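PDB 5ZNM: colicin-D from Escherichia coli, which kills Escherichia coli and close relatives by blocking protein synthesis, this piece holding its central domain and the C-terminal tRNase domain. Local coordinates for residues T310-R314 with E315-K319; K300-D304 with F305-D309. All coordinates share one frame; numbering follows the deposited sequence.

Contact 1. Residues T310-R314 with E315-K319; sequences TKKNR and ETLTK
Asn313 and Thr316 form a capping box at the start of helix 314-329, in the C-terminal tRNase part of the chain. Asn313 is the N-cap. Its side chain, with CG lodged between the backbone N and the carbonyl carbon (chi1 54°), folds back over the first turn, and OD1 accepts the bond from Thr316 N at 2.9 Å. The donor lies nearly on the extension of the amide C=O (161° at oxygen). Thr316 answers in the reverse direction: its OG1 accepts from Asn313 N at 3.0 Å, and the two side chains cross at about a right angle. The same hydroxyl hands its proton to Lys311 O at 2.7 Å, so it is used both ways and also ties down the chain two residues ahead of the cap. Thr316 is buried, and this pair of bonds satisfies its hydroxyl. On the other branch of the asparagine, a water links ND2 to Glu315 OE2. The regular helix bonding begins at once, with Leu317 N on Asn313 O at 2.9 Å.

Arg314, buried in the first turn, contributes chiefly its carbonyl. Thr318 reaches Arg314 O twice, through N at 2.9 Å and through OG1 at 2.7 Å, from opposite faces of the carbonyl plane. The arginine's CG stands anti to the backbone N (chi1 173°), and a bend farther along the chain turns the guanidinium toward Asp255 and Asp283, with which it forms salt bridges; these probably offset the nearby charge of Arg292. In the plane of the guanidinium, at its edge, a water accepts from Arg314 NH1 at 2.9 Å and donates to Thr318 OG1, also at 2.9 Å.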
# COMPACT_ATOMS: atom_id res chain seq x y z
N THR A 310 -20.65 -40.48 16.98
CA THR A 310 -21.16 -39.48 17.90
C THR A 310 -20.11 -38.45 18.32
O THR A 310 -20.48 -37.34 18.69
CB THR A 310 -21.77 -40.15 19.14
OG1 THR A 310 -20.81 -41.01 19.75
CG2 THR A 310 -22.99 -41.00 18.75
N LYS A 311 -18.83 -38.78 18.23
CA LYS A 311 -17.79 -37.80 18.55
C LYS A 311 -17.73 -36.73 17.47
O LYS A 311 -17.90 -37.01 16.28
CB LYS A 311 -16.44 -38.48 18.68
CG LYS A 311 -16.35 -39.40 19.87
CD LYS A 311 -14.93 -39.88 20.11
CE LYS A 311 -14.53 -40.94 19.13
NZ LYS A 311 -13.51 -41.83 19.75
N LYS A 312 -17.50 -35.49 17.88
CA LYS A 312 -17.29 -34.39 16.95
C LYS A 312 -15.81 -34.08 16.89
O LYS A 312 -15.24 -33.61 17.87
CB LYS A 312 -18.08 -33.15 17.35
CG LYS A 312 -19.56 -33.37 17.29
CD LYS A 312 -20.29 -32.06 17.17
CE LYS A 312 -20.26 -31.29 18.46
NZ LYS A 312 -21.40 -30.34 18.47
N ASN A 313 -15.19 -34.33 15.74
CA ASN A 313 -13.79 -34.01 15.54
C ASN A 313 -13.61 -33.72 14.06
O ASN A 313 -14.57 -33.74 13.29
CB ASN A 313 -12.87 -35.13 16.04
CG ASN A 313 -13.22 -36.48 15.43
OD1 ASN A 313 -13.52 -36.58 14.24
ND2 ASN A 313 -13.21 -37.52 16.26
N ARG A 314 -12.36 -33.45 13.65
CA ARG A 314 -12.14 -33.06 12.26
C ARG A 314 -12.68 -34.13 11.32
O ARG A 314 -13.33 -33.82 10.31
CB ARG A 314 -10.66 -32.83 11.97
CG ARG A 314 -10.38 -32.59 10.48
CD ARG A 314 -9.09 -31.79 10.24
NE ARG A 314 -9.11 -30.48 10.88
CZ ARG A 314 -9.63 -29.37 10.35
NH1 ARG A 314 -10.21 -29.39 9.15
NH2 ARG A 314 -9.60 -28.24 11.03
N GLU A 315 -12.40 -35.38 11.64
CA GLU A 315 -12.81 -36.51 10.83
C GLU A 315 -14.34 -36.58 10.68
O GLU A 315 -14.86 -36.73 9.57
CB GLU A 315 -12.25 -37.77 11.49
CG GLU A 315 -12.52 -39.04 10.84
CD GLU A 315 -11.80 -40.18 11.56
OE1 GLU A 315 -10.57 -40.30 11.36
OE2 GLU A 315 -12.44 -40.91 12.33
N THR A 316 -15.07 -36.46 11.78
CA THR A 316 -16.52 -36.63 11.66
C THR A 316 -17.19 -35.39 11.09
O THR A 316 -18.18 -35.52 10.35
CB THR A 316 -17.13 -37.03 13.01
OG1 THR A 316 -16.95 -35.97 13.97
CG2 THR A 316 -16.48 -38.28 13.53
N LEU A 317 -16.68 -34.20 11.39
CA LEU A 317 -17.22 -33.00 10.74
C LEU A 317 -16.93 -33.01 9.25
O LEU A 317 -17.74 -32.49 8.48
CB LEU A 317 -16.66 -31.72 11.37
CG LEU A 317 -16.97 -31.48 12.85
CD1 LEU A 317 -16.50 -30.07 13.28
CD2 LEU A 317 -18.46 -31.67 13.15
N THR A 318 -15.79 -33.58 8.83
CA THR A 318 -15.53 -33.75 7.40
C THR A 318 -16.49 -34.76 6.78
O THR A 318 -16.96 -34.57 5.65
CB THR A 318 -14.06 -34.14 7.17
OG1 THR A 318 -13.21 -33.10 7.70
CG2 THR A 318 -13.76 -34.32 5.68
N LYS A 319 -16.81 -35.84 7.51
CA LYS A 319 -17.86 -36.77 7.03
C LYS A 319 -19.17 -36.03 6.77
O LYS A 319 -19.81 -36.23 5.73
CB LYS A 319 -18.10 -37.88 8.06
CG LYS A 319 -17.08 -39.00 8.11
CD LYS A 319 -17.68 -40.17 8.95
CE LYS A 319 -16.65 -41.28 9.16
NZ LYS A 319 -17.24 -42.37 9.99
O HOH W 1 -13.51 -40.33 15.17
O HOH W 2 -11.04 -31.31 7.13

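Contact 2. Residues K300-D304 with F305-D309; sequences KHAGD and FGISD. With SO4 (sulfate ion), chain C.
Ala302 and Ile307 meet across the hydrogen-bond pattern of a Schellman motif, which follows on from 3-10 turns at 300-304. Among the polar contacts, Ala302 O takes two backbone donors from opposite faces of its plane: Phe305 N at 2.9 Å, and Ile307 N in the longer 3.2 Å bond that closes the motif. Inside that loop, Gly306 N reaches Gly303 O at 3.0 Å, coming from well above the carbonyl plane. Gly306 has a left-handed backbone (phi 83°), the conformation that turns the chain back on itself. A CA-H...O contact from Gly303 CA to Ile307 O, 3.4 Å, adds to the closure.

The apolar part is small: Ala302 CB packs against Ile307 CB at 3.9 Å, the hydrophobic pairing familiar in Schellman turns, and Phe320 of helix 314-329 lies against the alanine. The Phe305 ring, with CG beside its own backbone N (chi1 -65°), presents an edge to the backbone, its CD1 3.6 Å from His301 O. Beyond this contact the ring touches Ala323, Asn355 and Val357.

Of the charged groups, Asp304 OD2 accepts from Lys370 N on strand 365-370, while extended Lys300 makes a weak bond from NZ to sulfate O3 at 3.3 Å. The turn's shape thus rests mainly on backbone bonds, leaving its side chains to join the helix and sheet around it.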
# COMPACT_ATOMS: atom_id res chain seq x y z
N LYS A 300 -25.74 -32.61 15.14
CA LYS A 300 -26.84 -33.38 15.69
C LYS A 300 -27.69 -34.04 14.61
O LYS A 300 -28.35 -35.05 14.89
CB LYS A 300 -27.72 -32.45 16.54
CG LYS A 300 -28.30 -31.28 15.75
CD LYS A 300 -29.18 -30.35 16.62
CE LYS A 300 -29.56 -29.07 15.85
NZ LYS A 300 -30.33 -28.11 16.70
N HIS A 301 -27.70 -33.50 13.40
CA HIS A 301 -28.46 -34.08 12.29
C HIS A 301 -27.66 -35.07 11.45
O HIS A 301 -28.21 -35.60 10.48
CB HIS A 301 -28.97 -32.97 11.37
CG HIS A 301 -29.87 -31.98 12.05
ND1 HIS A 301 -31.09 -32.35 12.59
CD2 HIS A 301 -29.74 -30.65 12.28
CE1 HIS A 301 -31.67 -31.28 13.12
NE2 HIS A 301 -30.87 -30.25 12.95
N ALA A 302 -26.40 -35.36 11.79
CA ALA A 302 -25.57 -36.16 10.87
C ALA A 302 -26.10 -37.58 10.73
O ALA A 302 -25.87 -38.22 9.69
CB ALA A 302 -24.11 -36.18 11.34
N GLY A 303 -26.80 -38.10 11.74
CA GLY A 303 -27.40 -39.42 11.61
C GLY A 303 -28.42 -39.51 10.48
O GLY A 303 -28.54 -40.56 9.85
N ASP A 304 -29.15 -38.43 10.21
CA ASP A 304 -30.06 -38.40 9.07
C ASP A 304 -29.33 -38.48 7.74
O ASP A 304 -29.95 -38.78 6.72
CB ASP A 304 -30.93 -37.14 9.10
CG ASP A 304 -32.02 -37.21 10.13
OD1 ASP A 304 -32.20 -38.31 10.68
OD2 ASP A 304 -32.71 -36.20 10.37
N PHE A 305 -28.02 -38.19 7.73
CA PHE A 305 -27.24 -38.37 6.51
C PHE A 305 -26.35 -39.61 6.58
O PHE A 305 -25.36 -39.70 5.85
CB PHE A 305 -26.42 -37.09 6.23
CG PHE A 305 -27.29 -35.89 5.91
CD1 PHE A 305 -27.90 -35.16 6.92
CD2 PHE A 305 -27.47 -35.48 4.59
CE1 PHE A 305 -28.69 -34.05 6.63
CE2 PHE A 305 -28.26 -34.38 4.29
CZ PHE A 305 -28.88 -33.66 5.31
N GLY A 306 -26.70 -40.58 7.43
CA GLY A 306 -26.02 -41.86 7.42
C GLY A 306 -24.73 -41.93 8.19
O GLY A 306 -23.94 -42.85 7.96
N ILE A 307 -24.47 -40.98 9.09
CA ILE A 307 -23.23 -40.93 9.85
C ILE A 307 -23.50 -41.40 11.26
O ILE A 307 -24.26 -40.77 12.00
CB ILE A 307 -22.63 -39.51 9.83
CG1 ILE A 307 -22.20 -39.17 8.41
CG2 ILE A 307 -21.48 -39.43 10.81
CD1 ILE A 307 -21.97 -37.69 8.20
N SER A 308 -22.85 -42.51 11.66
CA SER A 308 -23.10 -43.09 12.98
C SER A 308 -22.26 -42.48 14.08
O SER A 308 -22.67 -42.56 15.24
CB SER A 308 -22.84 -44.61 12.96
OG SER A 308 -21.48 -44.88 12.78
N ASP A 309 -21.13 -41.86 13.75
CA ASP A 309 -20.20 -41.37 14.77
C ASP A 309 -20.88 -40.35 15.68
O ASP A 309 -21.57 -39.45 15.21
CB ASP A 309 -18.98 -40.73 14.11
CG ASP A 309 -18.25 -41.67 13.16
OD1 ASP A 309 -18.85 -42.06 12.13
OD2 ASP A 309 -17.08 -42.01 13.43
S SO4 C . -31.56 -26.79 19.90
O1 SO4 C . -31.76 -26.27 18.55
O2 SO4 C . -32.71 -27.60 20.24
O3 SO4 C . -30.33 -27.57 19.95
O4 SO4 C . -31.44 -25.71 20.87

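Overall arrangement
The two contacts follow one another along the chain, contact 2 shaping the turn after helix 292-297 and contact 1 starting helix 314-329; their centres lie about 10 Å apart. They touch directly through a salt bridge, Lys319 NZ to Asp309 OD1 at 2.7 Å, which ties the second turn of the helix back to the preceding loop, across the residues 310-313 that lead into the helix. Packing adds to it: Thr316 CG2 lies 3.5 Å from Asp309 CB, and Ile307 CD1 sits 3.6 Å from Lys319 C. Tyr299 borders both, touching Lys312 and Thr316 and bonding to Asp309 O. The sulfate, probably from the crystallisation liquor, belongs to contact 2 alone.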